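Local coordinates for CTD kinase subunit gamma (Schizosaccharomyces pombe, PDB 5CE7), which probably acts as the gamma subunit of the kinase complex hyperphosphorylating the RNA polymerase II C-terminal repeat domain, present here as the subunit's noncanonical CTD-interacting domain alone, at residues 9-14 against 42-47; 25-30 against 61-66. All coordinates share one frame; numbering follows the deposited sequence.

Contact 1: 9-14 against 42-47; sequences TFLQLL and YSCIWE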
ATOM      1  N   THR A   9      14.541   2.554 -10.927  1.00 11.69           N
ATOM      2  CA  THR A   9      14.924   3.161  -9.660  1.00 12.49           C
ATOM      3  C   THR A   9      13.905   2.878  -8.556  1.00 17.24           C
ATOM      4  O   THR A   9      14.274   2.513  -7.431  1.00 14.84           O
ATOM      5  CB  THR A   9      15.129   4.678  -9.817  1.00 15.46           C
ATOM      6  OG1 THR A   9      16.119   4.914 -10.825  1.00 17.92           O
ATOM      7  CG2 THR A   9      15.610   5.300  -8.499  1.00 16.21           C
ATOM      8  N   PHE A  10      12.622   3.043  -8.869  1.00 16.97           N
ATOM      9  CA  PHE A  10      11.576   2.810  -7.872  1.00 19.92           C
ATOM     10  C   PHE A  10      11.578   1.362  -7.378  1.00 18.05           C
ATOM     11  O   PHE A  10      11.459   1.110  -6.178  1.00 17.87           O
ATOM     12  CB  PHE A  10      10.199   3.224  -8.412  1.00 16.01           C
ATOM     13  CG  PHE A  10       9.097   3.207  -7.382  1.00 14.91           C
ATOM     14  CD1 PHE A  10       9.173   4.009  -6.240  1.00 15.48           C
ATOM     15  CD2 PHE A  10       7.964   2.419  -7.569  1.00 14.23           C
ATOM     16  CE1 PHE A  10       8.146   4.010  -5.300  1.00 16.58           C
ATOM     17  CE2 PHE A  10       6.936   2.417  -6.627  1.00 16.15           C
ATOM     18  CZ  PHE A  10       7.024   3.211  -5.500  1.00 14.25           C
ATOM     19  N   LEU A  11      11.732   0.412  -8.292  1.00 15.90           N
ATOM     20  CA  LEU A  11      11.806  -0.998  -7.910  1.00 16.87           C
ATOM     21  C   LEU A  11      12.981  -1.268  -6.948  1.00 18.18           C
ATOM     22  O   LEU A  11      12.838  -2.020  -5.983  1.00 13.59           O
ATOM     23  CB  LEU A  11      11.873  -1.915  -9.153  1.00 13.53           C
ATOM     24  CG  LEU A  11      10.555  -2.171  -9.911  1.00 14.58           C
ATOM     25  CD1 LEU A  11      10.804  -2.922 -11.224  1.00 12.68           C
ATOM     26  CD2 LEU A  11       9.547  -2.943  -9.013  1.00 14.11           C
ATOM     27  N   GLN A  12      14.133  -0.654  -7.214  1.00 15.31           N
ATOM     28  CA  GLN A  12      15.289  -0.766  -6.318  1.00 14.48           C
ATOM     29  C   GLN A  12      14.984  -0.179  -4.940  1.00 15.61           C
ATOM     30  O   GLN A  12      15.292  -0.780  -3.913  1.00 16.73           O
ATOM     31  CB  GLN A  12      16.521  -0.096  -6.935  1.00 12.98           C
ATOM     32  CG  GLN A  12      17.041  -0.803  -8.187  1.00 14.33           C
ATOM     33  CD  GLN A  12      18.231  -0.088  -8.797  1.00 23.12           C
ATOM     34  OE1 GLN A  12      19.322  -0.080  -8.232  1.00 26.95           O
ATOM     35  NE2 GLN A  12      18.021   0.523  -9.951  1.00 23.58           N
ATOM     36  N   LEU A  13      14.367   0.998  -4.912  1.00 16.27           N
ATOM     37  CA  LEU A  13      13.928   1.591  -3.652  1.00 16.39           C
ATOM     38  C   LEU A  13      12.938   0.690  -2.893  1.00 18.14           C
ATOM     39  O   LEU A  13      13.046   0.522  -1.674  1.00 15.42           O
ATOM     40  CB  LEU A  13      13.305   2.964  -3.920  1.00 21.20           C
ATOM     41  CG  LEU A  13      14.152   4.210  -3.641  1.00 27.45           C
ATOM     42  CD1 LEU A  13      15.627   3.907  -3.501  1.00 26.75           C
ATOM     43  CD2 LEU A  13      13.892   5.295  -4.685  1.00 20.52           C
ATOM     44  N   LEU A  14      11.964   0.121  -3.602  1.00 15.79           N
ATOM     45  CA  LEU A  14      11.016  -0.797  -2.968  1.00 16.99           C
ATOM     46  C   LEU A  14      11.718  -1.997  -2.335  1.00 18.05           C
ATOM     47  O   LEU A  14      11.260  -2.531  -1.333  1.00 17.20           O
ATOM     48  CB  LEU A  14       9.980  -1.290  -3.969  1.00 14.23           C
ATOM     49  CG  LEU A  14       8.947  -0.246  -4.362  1.00 16.09           C
ATOM     50  CD1 LEU A  14       8.068  -0.758  -5.493  1.00 16.70           C
ATOM     51  CD2 LEU A  14       8.134   0.125  -3.136  1.00 17.89           C
ATOM     52  N   TYR A  42       2.715   2.984  -9.654  1.00 15.08           N
ATOM     53  CA  TYR A  42       1.665   2.226  -8.983  1.00 14.71           C
ATOM     54  C   TYR A  42       1.673   0.759  -9.449  1.00 15.70           C
ATOM     55  O   TYR A  42       1.408  -0.162  -8.667  1.00 12.61           O
ATOM     56  CB  TYR A  42       0.291   2.878  -9.204  1.00 16.33           C
ATOM     57  CG  TYR A  42      -0.814   2.221  -8.416  1.00 19.48           C
ATOM     58  CD1 TYR A  42      -0.846   2.307  -7.024  1.00 17.01           C
ATOM     59  CD2 TYR A  42      -1.814   1.489  -9.053  1.00 18.89           C
ATOM     60  CE1 TYR A  42      -1.849   1.688  -6.292  1.00 14.24           C
ATOM     61  CE2 TYR A  42      -2.821   0.874  -8.326  1.00 18.63           C
ATOM     62  CZ  TYR A  42      -2.828   0.982  -6.952  1.00 14.54           C
ATOM     63  OH  TYR A  42      -3.816   0.366  -6.235  1.00 16.44           O
ATOM     64  N   SER A  43       1.997   0.534 -10.721  1.00 12.06           N
ATOM     65  CA  SER A  43       2.095  -0.821 -11.233  1.00 10.91           C
ATOM     66  C   SER A  43       3.315  -1.537 -10.674  1.00 10.50           C
ATOM     67  O   SER A  43       3.317  -2.760 -10.541  1.00 13.49           O
ATOM     68  CB  SER A  43       2.116  -0.845 -12.771  1.00 16.89           C
ATOM     69  OG  SER A  43       0.838  -0.547 -13.284  1.00 21.13           O
ATOM     70  N   CYS A  44       4.359  -0.779 -10.356  1.00 11.77           N
ATOM     71  CA  CYS A  44       5.536  -1.360  -9.704  1.00 14.48           C
ATOM     72  C   CYS A  44       5.151  -1.918  -8.329  1.00 14.56           C
ATOM     73  O   CYS A  44       5.640  -2.973  -7.917  1.00 11.81           O
ATOM     74  CB  CYS A  44       6.633  -0.307  -9.524  1.00 12.00           C
ATOM     75  SG  CYS A  44       7.450   0.281 -11.039  1.00 14.40           S
ATOM     76  N   ILE A  45       4.291  -1.189  -7.622  1.00 14.50           N
ATOM     77  CA  ILE A  45       3.803  -1.616  -6.304  1.00 12.19           C
ATOM     78  C   ILE A  45       3.066  -2.947  -6.409  1.00 12.36           C
ATOM     79  O   ILE A  45       3.360  -3.887  -5.665  1.00 11.72           O
ATOM     80  CB  ILE A  45       2.883  -0.550  -5.641  1.00 15.63           C
ATOM     81  CG1 ILE A  45       3.657   0.760  -5.416  1.00 13.64           C
ATOM     82  CG2 ILE A  45       2.315  -1.097  -4.313  1.00 18.65           C
ATOM     83  CD1 ILE A  45       2.790   1.946  -4.967  1.00 14.74           C
ATOM     84  N   TRP A  46       2.132  -3.043  -7.353  1.00  9.58           N
ATOM     85  CA  TRP A  46       1.411  -4.306  -7.573  1.00 14.96           C
ATOM     86  C   TRP A  46       2.287  -5.446  -8.105  1.00 17.13           C
ATOM     87  O   TRP A  46       2.048  -6.616  -7.785  1.00 17.40           O
ATOM     88  CB  TRP A  46       0.162  -4.102  -8.444  1.00 16.24           C
ATOM     89  CG  TRP A  46      -1.010  -3.683  -7.599  1.00 16.35           C
ATOM     90  CD1 TRP A  46      -1.472  -2.419  -7.403  1.00 17.58           C
ATOM     91  CD2 TRP A  46      -1.820  -4.542  -6.781  1.00 17.71           C
ATOM     92  NE1 TRP A  46      -2.533  -2.434  -6.518  1.00 19.45           N
ATOM     93  CE2 TRP A  46      -2.770  -3.724  -6.133  1.00 20.61           C
ATOM     94  CE3 TRP A  46      -1.832  -5.918  -6.543  1.00 20.32           C
ATOM     95  CZ2 TRP A  46      -3.736  -4.250  -5.258  1.00 20.77           C
ATOM     96  CZ3 TRP A  46      -2.792  -6.437  -5.667  1.00 25.00           C
ATOM     97  CH2 TRP A  46      -3.732  -5.601  -5.041  1.00 22.32           C
ATOM     98  N   GLU A  47       3.296  -5.110  -8.904  1.00 12.84           N
ATOM     99  CA  GLU A  47       4.255  -6.115  -9.363  1.00 12.62           C
ATOM    100  C   GLU A  47       4.968  -6.760  -8.168  1.00 13.58           C
ATOM    101  O   GLU A  47       5.187  -7.974  -8.133  1.00 17.91           O
ATOM    102  CB  GLU A  47       5.289  -5.481 -10.299  1.00 15.24           C
ATOM    103  CG  GLU A  47       6.281  -6.467 -10.905  1.00 18.93           C
ATOM    104  CD  GLU A  47       7.301  -5.781 -11.820  1.00 16.80           C
ATOM    105  OE1 GLU A  47       7.319  -4.537 -11.845  1.00 12.74           O
ATOM    106  OE2 GLU A  47       8.086  -6.493 -12.492  1.00 17.15           O
TER
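Phe-10 reaches from the first helix of the chain to the helix holding 42-47 and meets it with the rim of its ring. CG stands anti to the backbone N (chi1 -171°), which carries the ring across the gap, and Phe-10 CD2 ends 3.6 Å from Cys-44 CB. Next along the same edge, Phe-10 CE2 lies 3.9 Å from Ile-45 CG1. Cys-44 SG lies beside the same ring, 5.5 Å from the Phe-10 centroid and 86° off the normal, an edge-on sulfur-aromatic contact. One face of the ring is taken by its own helix, with Leu-14 CG 4.0 Å above the Phe-10 plane and displaced toward the rim. From there Leu-14 also touches the other helix lightly, Leu-14 CD1 lying 4.1 Å from the backbone oxygen Cys-44 O.

Within the right-handed superhelix of this CTD-interacting domain, segments 9-14 and 42-47, on helices 3-14 and 38-51, approach to 10.0 Å between their axes and cross at -43°. Phe-63 of helix 54-73 packs on Phe-10, Leu-14 and Ile-45, while Phe-30 and Ala-31 of helix 25-33 also touch Phe-10. An alanine in place of Phe-10 would remove the ring edge that meets Cys-44 and Ile-45, and would probably loosen the packing among these helices.

Toward solvent the fit slackens. The Leu-11 methyls CD1 and CD2 both lie 3.9 Å from Glu-47 OE1, and Leu-11 CD2 is also 4.0 Å from Cys-44 CB. With CG anti to the backbone N and the chain extended beyond it, Glu-47 crosses Leu-11 at about a right angle, so a carboxylate oxygen merely rests against methyl groups at the exposed margin.

Contact 2: 25-30 against 61-66; sequences IKPAQF and MYFVDT
In the all-helical superhelix of this CTD-interacting domain, the start of helix 25-33 packs across the middle of helix 54-73; the axes of segments 25-30 and 61-66 come within 9.5 Å and cross at -54°. Phe-63 does most of the work. Its CG is anti to the backbone N (chi1 165°), and the ring comes edge-first at the first turn of the opposing helix, Phe-63 CE1 lying 3.4 Å from Ala-28 N, which sits near the ring plane. Phe-63 CE1 is also 3.6 Å from Pro-27 CB, which approaches the ring obliquely, and 3.9 Å from Ala-28 CB. A side chain no larger than a methyl at Ala-28 is consistent with so close an approach to the backbone.

One turn further along helix 54-73, Thr-66 turns its methyl to this interface: Thr-66 CG2 is 3.8 Å from Ile-25 CD1, the two side chains crossing at about a right angle. Thr-66 OG1 is hydrogen-bonded to Gln-24 OE1, just ahead of helix 25-33. Met-70 continues the packing from helix 54-73 onto Ile-25 and Ala-28, and helix 100-118 packs against Met-61 and Tyr-62.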
ATOM      1  N   ILE A  25      10.244   5.974   3.727  1.00 18.93           N
ATOM      2  CA  ILE A  25      10.265   7.392   3.408  1.00 20.78           C
ATOM      3  C   ILE A  25      10.851   7.696   2.029  1.00 19.08           C
ATOM      4  O   ILE A  25      10.256   8.435   1.249  1.00 20.50           O
ATOM      5  CB  ILE A  25      11.034   8.202   4.470  1.00 24.21           C
ATOM      6  CG1 ILE A  25      10.314   8.134   5.816  1.00 30.25           C
ATOM      7  CG2 ILE A  25      11.181   9.650   4.034  1.00 27.41           C
ATOM      8  CD1 ILE A  25       8.848   8.509   5.739  1.00 34.20           C
ATOM      9  N   LYS A  26      12.024   7.154   1.740  1.00 18.04           N
ATOM     10  CA  LYS A  26      12.679   7.449   0.467  1.00 24.01           C
ATOM     11  C   LYS A  26      11.882   6.980  -0.760  1.00 16.42           C
ATOM     12  O   LYS A  26      11.777   7.709  -1.748  1.00 15.75           O
ATOM     13  CB  LYS A  26      14.093   6.864   0.431  1.00 35.56           C
ATOM     14  CG  LYS A  26      15.116   7.813  -0.159  1.00 44.14           C
ATOM     15  CD  LYS A  26      16.372   7.089  -0.625  1.00 49.53           C
ATOM     16  CE  LYS A  26      17.077   7.905  -1.715  1.00 53.40           C
ATOM     17  NZ  LYS A  26      18.190   7.162  -2.375  1.00 53.68           N
ATOM     18  N   PRO A  27      11.327   5.753  -0.717  1.00 14.76           N
ATOM     19  CA  PRO A  27      10.509   5.348  -1.876  1.00 16.34           C
ATOM     20  C   PRO A  27       9.259   6.216  -2.022  1.00 14.20           C
ATOM     21  O   PRO A  27       8.822   6.458  -3.140  1.00 15.10           O
ATOM     22  CB  PRO A  27      10.089   3.904  -1.552  1.00 18.54           C
ATOM     23  CG  PRO A  27      10.963   3.450  -0.442  1.00 19.02           C
ATOM     24  CD  PRO A  27      11.606   4.645   0.214  1.00 16.72           C
ATOM     25  N   ALA A  28       8.696   6.678  -0.904  1.00 13.21           N
ATOM     26  CA  ALA A  28       7.521   7.545  -0.948  1.00 11.55           C
ATOM     27  C   ALA A  28       7.841   8.917  -1.529  1.00 11.88           C
ATOM     28  O   ALA A  28       7.057   9.461  -2.314  1.00 14.69           O
ATOM     29  CB  ALA A  28       6.905   7.687   0.450  1.00 14.21           C
ATOM     30  N   GLN A  29       8.981   9.481  -1.140  1.00 13.71           N
ATOM     31  CA  GLN A  29       9.420  10.776  -1.676  1.00 19.40           C
ATOM     32  C   GLN A  29       9.687  10.712  -3.181  1.00 19.63           C
ATOM     33  O   GLN A  29       9.344  11.645  -3.926  1.00 17.10           O
ATOM     34  CB  GLN A  29      10.665  11.292  -0.941  1.00 24.43           C
ATOM     35  CG  GLN A  29      10.378  11.776   0.478  1.00 32.35           C
ATOM     36  CD  GLN A  29      11.634  12.092   1.271  1.00 40.02           C
ATOM     37  OE1 GLN A  29      12.682  11.477   1.071  1.00 41.27           O
ATOM     38  NE2 GLN A  29      11.529  13.054   2.183  1.00 42.57           N
ATOM     39  N   PHE A  30      10.312   9.622  -3.618  1.00 17.21           N
ATOM     40  CA  PHE A  30      10.551   9.385  -5.045  1.00 15.30           C
ATOM     41  C   PHE A  30       9.244   9.305  -5.832  1.00 15.25           C
ATOM     42  O   PHE A  30       9.109   9.929  -6.882  1.00 16.68           O
ATOM     43  CB  PHE A  30      11.343   8.089  -5.256  1.00 17.27           C
ATOM     44  CG  PHE A  30      11.726   7.839  -6.692  1.00 20.83           C
ATOM     45  CD1 PHE A  30      12.916   8.337  -7.203  1.00 21.62           C
ATOM     46  CD2 PHE A  30      10.896   7.103  -7.528  1.00 16.16           C
ATOM     47  CE1 PHE A  30      13.273   8.106  -8.533  1.00 17.66           C
ATOM     48  CE2 PHE A  30      11.241   6.875  -8.854  1.00 16.59           C
ATOM     49  CZ  PHE A  30      12.431   7.374  -9.352  1.00 21.37           C
HETATM   50  N   MSE A  61       2.222  -2.940   2.222  1.00 13.15           N
HETATM   51  CA  MSE A  61       1.036  -2.355   2.859  1.00 17.38           C
HETATM   52  C   MSE A  61       1.419  -1.184   3.782  1.00 17.21           C
HETATM   53  O   MSE A  61       0.772  -0.137   3.777  1.00 12.92           O
HETATM   54  CB  MSE A  61       0.297  -3.437   3.648  1.00  8.81           C
HETATM   55  CG  MSE A  61      -1.112  -3.068   4.193  1.00 31.35           C
HETATM   56 SE   MSE A  61      -2.389  -2.658   2.736  1.00 57.03          SE
HETATM   57  CE  MSE A  61      -3.815  -3.886   3.244  1.00 52.92           C
ATOM     58  N   TYR A  62       2.467  -1.359   4.579  1.00 15.56           N
ATOM     59  CA  TYR A  62       2.941  -0.254   5.418  1.00 15.81           C
ATOM     60  C   TYR A  62       3.383   0.905   4.531  1.00 12.71           C
ATOM     61  O   TYR A  62       3.045   2.061   4.795  1.00 15.47           O
ATOM     62  CB  TYR A  62       4.128  -0.673   6.278  1.00 12.72           C
ATOM     63  CG  TYR A  62       3.868  -1.763   7.274  1.00 15.01           C
ATOM     64  CD1 TYR A  62       2.616  -1.939   7.856  1.00 16.72           C
ATOM     65  CD2 TYR A  62       4.898  -2.618   7.655  1.00 23.59           C
ATOM     66  CE1 TYR A  62       2.405  -2.951   8.801  1.00 20.86           C
ATOM     67  CE2 TYR A  62       4.696  -3.621   8.581  1.00 23.59           C
ATOM     68  CZ  TYR A  62       3.454  -3.782   9.149  1.00 21.66           C
ATOM     69  OH  TYR A  62       3.288  -4.797  10.063  1.00 23.50           O
ATOM     70  N   PHE A  63       4.169   0.599   3.501  1.00 10.57           N
ATOM     71  CA  PHE A  63       4.625   1.629   2.555  1.00 13.10           C
ATOM     72  C   PHE A  63       3.464   2.426   1.942  1.00 13.79           C
ATOM     73  O   PHE A  63       3.547   3.652   1.762  1.00 14.83           O
ATOM     74  CB  PHE A  63       5.448   1.013   1.413  1.00 13.74           C
ATOM     75  CG  PHE A  63       5.637   1.956   0.250  1.00 11.70           C
ATOM     76  CD1 PHE A  63       6.426   3.091   0.390  1.00 11.84           C
ATOM     77  CD2 PHE A  63       4.999   1.732  -0.958  1.00 15.86           C
ATOM     78  CE1 PHE A  63       6.583   3.979  -0.661  1.00 12.46           C
ATOM     79  CE2 PHE A  63       5.157   2.613  -2.023  1.00 13.45           C
ATOM     80  CZ  PHE A  63       5.954   3.739  -1.867  1.00 11.91           C
ATOM     81  N   VAL A  64       2.396   1.717   1.589  1.00 13.11           N
ATOM     82  CA  VAL A  64       1.193   2.344   1.038  1.00 14.32           C
ATOM     83  C   VAL A  64       0.606   3.337   2.039  1.00 14.38           C
ATOM     84  O   VAL A  64       0.114   4.396   1.672  1.00 14.81           O
ATOM     85  CB  VAL A  64       0.135   1.269   0.668  1.00 21.44           C
ATOM     86  CG1 VAL A  64      -1.266   1.858   0.646  1.00 25.80           C
ATOM     87  CG2 VAL A  64       0.495   0.604  -0.656  1.00 19.78           C
ATOM     88  N   ASP A  65       0.649   2.982   3.314  1.00 18.75           N
ATOM     89  CA  ASP A  65       0.173   3.875   4.371  1.00 22.32           C
ATOM     90  C   ASP A  65       1.071   5.120   4.429  1.00 15.94           C
ATOM     91  O   ASP A  65       0.590   6.247   4.435  1.00 16.68           O
ATOM     92  CB  ASP A  65       0.182   3.119   5.702  1.00 23.73           C
ATOM     93  CG  ASP A  65      -0.588   3.831   6.809  1.00 26.01           C
ATOM     94  OD1 ASP A  65      -1.258   4.848   6.563  1.00 23.82           O
ATOM     95  OD2 ASP A  65      -0.539   3.333   7.943  1.00 31.73           O
ATOM     96  N   THR A  66       2.376   4.896   4.468  1.00 15.98           N
ATOM     97  CA  THR A  66       3.369   5.983   4.461  1.00 15.48           C
ATOM     98  C   THR A  66       3.254   6.885   3.214  1.00 14.95           C
ATOM     99  O   THR A  66       3.308   8.128   3.304  1.00 16.25           O
ATOM    100  CB  THR A  66       4.798   5.389   4.582  1.00 15.25           C
ATOM    101  OG1 THR A  66       4.912   4.699   5.839  1.00 17.33           O
ATOM    102  CG2 THR A  66       5.881   6.492   4.487  1.00 11.54           C
TER

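Overall arrangement
Contacts 1 and 2 lie about 11 Å apart, centre to centre, and join the first four helices of the domain. Their segments alternate along the chain: 9-14, 25-30, 42-47, then 61-66, so each contact pairs one helix with the next but one. The two interfaces touch directly, with Phe-10 CE1 3.3 Å from Pro-27 O and Phe-10 CD1 3.8 Å from Phe-30 CD2. Phe-63 is common to both contacts, which makes the two a continuous core. Together they tie the first four helices into one buried cluster at the N-terminal end of the right-handed superhelix.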